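Local structure of putative oxidoreductase molybdopterin-binding subunit (Sulfolobus tokodaii, 4ZOH) at residues Asp357-Asp368 with Val385-Tyr396. The protein probably serves as the molybdopterin-binding subunit of an oxidoreductase of the aldehyde oxidase and xanthine dehydrogenase family, carrying a pterin cytosine dinucleotide cofactor. Residues are numbered along the deposited sequence; the frame is centred on the assembly and turned at random.
Sequences DQYEIRLKNAID and VKKLLEIGKKYY
The chi1 of Y359, at -146°, is off the usual staggered positions and lays its ring against helix 385-396, while Y396, its CG anti to the backbone N (chi1 174°), reaches back past it toward the N-terminus of helix 358-365. The two helices run nearly antiparallel (159°), and Y359 is a knob in the hole formed by L389, G392, K393 and Y396. At the bottom of that hole Y359 OH donates to L389 O at 2.5 Å, in the carbonyl plane and on a lone pair; this oxygen also accepts the helical bond from K393 N. K393 CA sits over one face of the Y359 ring, offset toward its rim, 4.1 Å from the centroid, and Y359 CB lies over a face of Y396 in a second CH-pi contact. Y396 OH donates to D357 OD1 (2.7 Å) on the syn side, whereas OD2 of the same carboxylate caps the helix by accepting from E360 N. Beyond the rings, K393 NZ forms a salt bridge with E360 OE2 (2.6 Å). L363 is the second knob, its CD2 3.7 Å from L389 CB, and K386 NZ bonds to L363 O near the helix end. Strands 405-412 and 568-577 also pack against this pair, through V408 and V570 among others. Gripped through both oxygens, the D357 carboxylate is probably held in its capping position, and the two donated bonds satisfy the hydroxyls of two buried tyrosines.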
# COMPACT_ATOMS: atom_id res chain seq x y z
N ASP A 357 -40.50 -43.45 18.82
CA ASP A 357 -39.50 -42.59 19.39
C ASP A 357 -38.53 -42.07 18.33
O ASP A 357 -37.97 -42.87 17.53
CB ASP A 357 -38.69 -43.37 20.41
CG ASP A 357 -37.72 -42.48 21.12
OD1 ASP A 357 -38.18 -41.59 21.84
OD2 ASP A 357 -36.52 -42.67 20.91
N GLN A 358 -38.30 -40.75 18.36
CA GLN A 358 -37.41 -40.08 17.39
C GLN A 358 -35.99 -40.61 17.37
O GLN A 358 -35.36 -40.66 16.29
CB GLN A 358 -37.45 -38.57 17.55
CG GLN A 358 -36.73 -37.99 18.75
CD GLN A 358 -36.84 -36.50 18.75
OE1 GLN A 358 -36.43 -35.83 17.80
NE2 GLN A 358 -37.41 -35.96 19.80
N TYR A 359 -35.49 -41.11 18.53
CA TYR A 359 -34.16 -41.73 18.49
C TYR A 359 -34.22 -43.19 17.95
O TYR A 359 -33.33 -43.67 17.16
CB TYR A 359 -33.44 -41.66 19.85
CG TYR A 359 -31.93 -41.49 19.68
CD1 TYR A 359 -31.31 -40.20 19.79
CD2 TYR A 359 -31.13 -42.59 19.38
CE1 TYR A 359 -29.93 -40.07 19.59
CE2 TYR A 359 -29.77 -42.46 19.19
CZ TYR A 359 -29.19 -41.19 19.30
OH TYR A 359 -27.83 -41.08 19.11
N GLU A 360 -35.28 -43.90 18.37
CA GLU A 360 -35.41 -45.34 18.02
C GLU A 360 -35.54 -45.51 16.48
O GLU A 360 -34.87 -46.35 15.86
CB GLU A 360 -36.60 -46.03 18.81
CG GLU A 360 -36.32 -46.32 20.29
CD GLU A 360 -35.17 -47.30 20.53
OE1 GLU A 360 -35.05 -48.30 19.79
OE2 GLU A 360 -34.36 -47.07 21.46
N ILE A 361 -36.36 -44.65 15.88
CA ILE A 361 -36.55 -44.73 14.41
C ILE A 361 -35.21 -44.62 13.65
O ILE A 361 -34.97 -45.39 12.68
CB ILE A 361 -37.60 -43.72 13.94
CG1 ILE A 361 -38.25 -44.25 12.65
CG2 ILE A 361 -36.98 -42.35 13.83
CD1 ILE A 361 -39.54 -43.53 12.31
N ARG A 362 -34.30 -43.78 14.17
CA ARG A 362 -33.01 -43.62 13.55
C ARG A 362 -32.11 -44.85 13.76
O ARG A 362 -31.37 -45.28 12.85
CB ARG A 362 -32.34 -42.25 14.00
CG ARG A 362 -33.14 -41.00 13.60
CD ARG A 362 -32.51 -39.67 14.11
NE ARG A 362 -33.02 -38.56 13.31
CZ ARG A 362 -34.23 -38.01 13.44
NH1 ARG A 362 -35.07 -38.40 14.41
NH2 ARG A 362 -34.59 -37.04 12.61
N LEU A 363 -32.13 -45.41 14.98
CA LEU A 363 -31.38 -46.65 15.25
C LEU A 363 -31.96 -47.79 14.40
O LEU A 363 -31.18 -48.64 13.98
CB LEU A 363 -31.38 -47.05 16.74
CG LEU A 363 -30.57 -46.16 17.68
CD1 LEU A 363 -31.02 -46.46 19.09
CD2 LEU A 363 -29.08 -46.37 17.49
N LYS A 364 -33.28 -47.75 14.14
CA LYS A 364 -33.95 -48.76 13.32
C LYS A 364 -33.44 -48.74 11.85
O LYS A 364 -33.03 -49.80 11.29
CB LYS A 364 -35.48 -48.67 13.42
CG LYS A 364 -36.17 -49.75 12.57
CD LYS A 364 -37.62 -50.02 12.90
CE LYS A 364 -37.71 -51.08 14.00
NZ LYS A 364 -39.05 -51.20 14.65
N ASN A 365 -33.38 -47.52 11.27
CA ASN A 365 -33.10 -47.32 9.84
C ASN A 365 -31.69 -47.09 9.44
O ASN A 365 -31.38 -47.15 8.26
CB ASN A 365 -33.98 -46.22 9.32
CG ASN A 365 -35.45 -46.62 9.33
OD1 ASN A 365 -35.87 -47.42 8.50
ND2 ASN A 365 -36.22 -46.04 10.21
N ALA A 366 -30.82 -46.85 10.41
CA ALA A 366 -29.42 -46.55 10.20
C ALA A 366 -28.64 -47.63 9.44
O ALA A 366 -28.70 -48.81 9.80
CB ALA A 366 -28.75 -46.32 11.57
N ILE A 367 -27.90 -47.22 8.41
CA ILE A 367 -26.82 -48.02 7.87
C ILE A 367 -26.00 -48.70 9.01
O ILE A 367 -25.78 -48.10 10.08
CB ILE A 367 -25.91 -47.13 6.98
CG1 ILE A 367 -26.65 -46.79 5.70
CG2 ILE A 367 -24.60 -47.83 6.58
CD1 ILE A 367 -26.23 -45.44 5.16
N ASP A 368 -25.55 -49.94 8.77
CA ASP A 368 -24.77 -50.68 9.78
C ASP A 368 -23.31 -50.29 9.66
O ASP A 368 -22.83 -49.43 10.44
CB ASP A 368 -25.01 -52.18 9.64
CG ASP A 368 -26.49 -52.50 9.39
OD1 ASP A 368 -26.81 -53.10 8.35
OD2 ASP A 368 -27.36 -52.09 10.20
N VAL A 385 -21.96 -45.56 11.60
CA VAL A 385 -23.06 -44.68 11.94
C VAL A 385 -23.78 -45.18 13.20
O VAL A 385 -24.00 -44.40 14.12
CB VAL A 385 -24.04 -44.52 10.76
CG1 VAL A 385 -25.17 -43.54 11.10
CG2 VAL A 385 -23.31 -44.03 9.51
N LYS A 386 -24.15 -46.48 13.22
CA LYS A 386 -24.94 -47.09 14.30
C LYS A 386 -24.26 -46.85 15.63
O LYS A 386 -24.89 -46.39 16.58
CB LYS A 386 -25.06 -48.60 14.09
CG LYS A 386 -26.25 -49.01 13.26
CD LYS A 386 -27.41 -49.39 14.13
CE LYS A 386 -28.10 -50.55 13.45
NZ LYS A 386 -29.09 -51.06 14.42
N LYS A 387 -22.97 -47.13 15.64
CA LYS A 387 -22.14 -47.03 16.83
C LYS A 387 -22.05 -45.62 17.36
O LYS A 387 -22.07 -45.40 18.58
CB LYS A 387 -20.76 -47.55 16.50
CG LYS A 387 -19.68 -47.46 17.57
CD LYS A 387 -18.59 -48.44 17.15
CE LYS A 387 -17.67 -48.75 18.32
NZ LYS A 387 -16.34 -48.08 18.18
N LEU A 388 -21.95 -44.66 16.44
CA LEU A 388 -21.98 -43.24 16.81
C LEU A 388 -23.33 -42.89 17.38
O LEU A 388 -23.40 -42.16 18.33
CB LEU A 388 -21.60 -42.32 15.64
CG LEU A 388 -21.24 -40.93 16.13
CD1 LEU A 388 -20.02 -40.36 15.45
CD2 LEU A 388 -22.42 -40.04 15.88
N LEU A 389 -24.41 -43.39 16.78
CA LEU A 389 -25.73 -43.18 17.34
C LEU A 389 -25.90 -43.82 18.76
O LEU A 389 -26.61 -43.23 19.61
CB LEU A 389 -26.80 -43.73 16.40
CG LEU A 389 -27.16 -42.98 15.14
CD1 LEU A 389 -28.01 -43.91 14.25
CD2 LEU A 389 -27.97 -41.76 15.49
N GLU A 390 -25.26 -44.97 19.01
CA GLU A 390 -25.35 -45.62 20.36
C GLU A 390 -24.68 -44.68 21.35
O GLU A 390 -25.27 -44.35 22.36
CB GLU A 390 -24.72 -47.03 20.43
CG GLU A 390 -25.23 -48.07 19.41
CD GLU A 390 -26.55 -48.78 19.78
OE1 GLU A 390 -27.49 -48.18 20.37
OE2 GLU A 390 -26.67 -49.97 19.46
N ILE A 391 -23.49 -44.18 21.01
CA ILE A 391 -22.80 -43.19 21.83
C ILE A 391 -23.73 -41.99 22.11
O ILE A 391 -23.79 -41.47 23.23
CB ILE A 391 -21.47 -42.71 21.19
CG1 ILE A 391 -20.40 -43.80 21.30
CG2 ILE A 391 -20.98 -41.42 21.86
CD1 ILE A 391 -19.24 -43.72 20.30
N GLY A 392 -24.46 -41.55 21.10
CA GLY A 392 -25.29 -40.37 21.28
C GLY A 392 -26.57 -40.54 22.02
O GLY A 392 -27.19 -39.54 22.48
N LYS A 393 -27.05 -41.80 22.07
CA LYS A 393 -28.28 -42.11 22.86
C LYS A 393 -28.17 -41.69 24.37
O LYS A 393 -29.15 -41.23 24.98
CB LYS A 393 -28.65 -43.60 22.75
CG LYS A 393 -30.11 -43.86 23.13
CD LYS A 393 -30.36 -45.35 23.02
CE LYS A 393 -31.83 -45.73 23.03
NZ LYS A 393 -31.88 -47.10 22.39
N LYS A 394 -26.97 -41.87 24.93
CA LYS A 394 -26.73 -41.53 26.33
C LYS A 394 -27.11 -40.04 26.58
O LYS A 394 -27.82 -39.79 27.54
CB LYS A 394 -25.34 -42.02 26.85
CG LYS A 394 -24.07 -41.26 26.46
CD LYS A 394 -22.75 -42.05 26.63
CE LYS A 394 -22.83 -43.50 26.13
NZ LYS A 394 -21.57 -43.99 25.47
N TYR A 395 -26.77 -39.11 25.65
CA TYR A 395 -27.19 -37.67 25.77
C TYR A 395 -28.65 -37.45 25.51
O TYR A 395 -29.26 -36.56 26.07
CB TYR A 395 -26.37 -36.74 24.85
CG TYR A 395 -24.88 -36.86 25.09
CD1 TYR A 395 -24.23 -36.12 26.11
CD2 TYR A 395 -24.11 -37.75 24.31
CE1 TYR A 395 -22.85 -36.28 26.33
CE2 TYR A 395 -22.75 -37.91 24.54
CZ TYR A 395 -22.14 -37.17 25.53
OH TYR A 395 -20.80 -37.37 25.68
N TYR A 396 -29.24 -38.27 24.64
CA TYR A 396 -30.67 -38.16 24.35
C TYR A 396 -31.48 -38.52 25.61
O TYR A 396 -32.45 -37.83 25.96
CB TYR A 396 -31.04 -39.19 23.24
CG TYR A 396 -32.52 -39.25 22.97
CD1 TYR A 396 -33.20 -38.15 22.42
CD2 TYR A 396 -33.25 -40.42 23.23
CE1 TYR A 396 -34.57 -38.21 22.14
CE2 TYR A 396 -34.65 -40.46 22.96
CZ TYR A 396 -35.27 -39.37 22.40
OH TYR A 396 -36.62 -39.40 22.16